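Local coordinates for CEP104 (Gallus gallus, PDB 5JO8), which is a centriolar protein whose helical TOG domain, the part seen in this structure, probably binds microtubules or tubulin, at residues 183-187 with 188-192. Residues are numbered along the deposited sequence; the frame is centred on the assembly and turned at random.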
loop_
_atom_site.group_PDB
_atom_site.type_symbol
_atom_site.label_atom_id
_atom_site.label_comp_id
_atom_site.label_asym_id
_atom_site.label_seq_id
_atom_site.Cartn_x
_atom_site.Cartn_y
_atom_site.Cartn_z
ATOM N N PRO A 183 -7.556 1.692 17.779
ATOM C CA PRO A 183 -8.603 2.692 18.043
ATOM C C PRO A 183 -8.059 4.104 18.204
ATOM O O PRO A 183 -8.802 5.080 18.040
ATOM C CB PRO A 183 -9.203 2.223 19.374
ATOM C CG PRO A 183 -8.876 0.776 19.449
ATOM C CD PRO A 183 -7.541 0.627 18.796
ATOM N N ASN A 184 -6.775 4.204 18.534
ATOM C CA ASN A 184 -6.124 5.486 18.758
ATOM C C ASN A 184 -5.213 5.867 17.593
ATOM O O ASN A 184 -4.487 6.856 17.672
ATOM C CB ASN A 184 -5.300 5.420 20.040
ATOM C CG ASN A 184 -4.288 4.292 20.014
ATOM O OD1 ASN A 184 -4.642 3.123 20.166
ATOM N ND2 ASN A 184 -3.023 4.638 19.817
ATOM N N SER A 185 -5.244 5.076 16.522
ATOM C CA SER A 185 -4.429 5.355 15.342
ATOM C C SER A 185 -4.698 6.755 14.796
ATOM O O SER A 185 -5.818 7.268 14.906
ATOM C CB SER A 185 -4.691 4.316 14.253
ATOM O OG SER A 185 -6.057 4.310 13.883
ATOM N N PRO A 186 -3.668 7.385 14.208
ATOM C CA PRO A 186 -3.804 8.741 13.669
ATOM C C PRO A 186 -4.978 8.870 12.704
ATOM O O PRO A 186 -5.207 7.989 11.871
ATOM C CB PRO A 186 -2.475 8.962 12.944
ATOM C CG PRO A 186 -1.507 8.116 13.694
ATOM C CD PRO A 186 -2.281 6.888 14.103
ATOM N N THR A 187 -5.717 9.964 12.834
ATOM C CA THR A 187 -6.961 10.146 12.102
ATOM C C THR A 187 -6.806 10.038 10.584
ATOM O O THR A 187 -7.544 9.303 9.943
ATOM C CB THR A 187 -7.608 11.479 12.472
ATOM O OG1 THR A 187 -7.828 11.497 13.888
ATOM C CG2 THR A 187 -8.934 11.653 11.746
ATOM N N HIS A 188 -5.851 10.762 10.009
ATOM C CA HIS A 188 -5.669 10.715 8.557
ATOM C C HIS A 188 -5.324 9.308 8.081
ATOM O O HIS A 188 -5.889 8.821 7.102
ATOM C CB HIS A 188 -4.594 11.703 8.105
ATOM C CG HIS A 188 -5.005 13.131 8.255
ATOM N ND1 HIS A 188 -4.135 14.125 8.651
ATOM C CD2 HIS A 188 -6.202 13.733 8.062
ATOM C CE1 HIS A 188 -4.779 15.278 8.694
ATOM N NE2 HIS A 188 -6.036 15.067 8.346
ATOM N N LEU A 189 -4.410 8.661 8.788
ATOM C CA LEU A 189 -4.036 7.285 8.490
ATOM C C LEU A 189 -5.252 6.361 8.559
ATOM O O LEU A 189 -5.475 5.538 7.675
ATOM C CB LEU A 189 -2.994 6.817 9.496
ATOM C CG LEU A 189 -2.301 5.496 9.196
ATOM C CD1 LEU A 189 -1.467 5.619 7.924
ATOM C CD2 LEU A 189 -1.446 5.074 10.389
ATOM N N ALA A 190 -6.045 6.501 9.619
ATOM C CA ALA A 190 -7.182 5.610 9.813
ATOM C C ALA A 190 -8.236 5.836 8.747
ATOM O O ALA A 190 -8.797 4.890 8.202
ATOM C CB ALA A 190 -7.791 5.835 11.191
ATOM N N MET A 191 -8.518 7.100 8.466
ATOM C CA MET A 191 -9.490 7.452 7.444
ATOM C C MET A 191 -9.091 6.902 6.084
ATOM O O MET A 191 -9.915 6.344 5.366
ATOM C CB MET A 191 -9.652 8.967 7.361
ATOM C CG MET A 191 -10.600 9.549 8.391
ATOM S SD MET A 191 -12.255 8.852 8.240
ATOM C CE MET A 191 -12.693 9.353 6.573
ATOM N N SER A 192 -7.820 7.066 5.728
ATOM C CA SER A 192 -7.325 6.562 4.458
ATOM C C SER A 192 -7.473 5.059 4.381
ATOM O O SER A 192 -7.837 4.520 3.341
ATOM C CB SER A 192 -5.855 6.926 4.283
ATOM O OG SER A 192 -5.701 8.317 4.045
#
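Pro186 and Ala190 meet across the first turn of helix 187-204 in the all-helical TOG domain, with Pro186 at the N-cap. Two successive i to i+4 backbone hydrogen bonds start the helix. Ala190 N donates to Pro186 O at 2.8 Å, and Met191 N reaches Thr187 O over the same distance with a straighter N-H...O angle of 168°. Ser192 N continues the series to His188 O.

One apolar pair flanks these bonds: CB of Leu189 lies 4.1 Å from Pro186 CB, beside the proline ring. On Met191, the carbons CB and CG lie against the carbonyl oxygen of Thr187, each 3.4 Å from Thr187 O, and the side chain turns toward helix 229-245 and packs on it. Ala190, buried, also touches Leu181, His226 and Val231, joining the helix start to the neighbouring loops and to helix 229-245.

Ser185 brings a hydroxyl against the helix start without bonding to it. Its chi1 of 59° sets OG between its own backbone N and carbonyl carbon, and the hydroxyl is hydrogen-bonded back to Lys182 O within the loop; across the contact, Ser185 OG lies 3.5 Å from Ala190 CB.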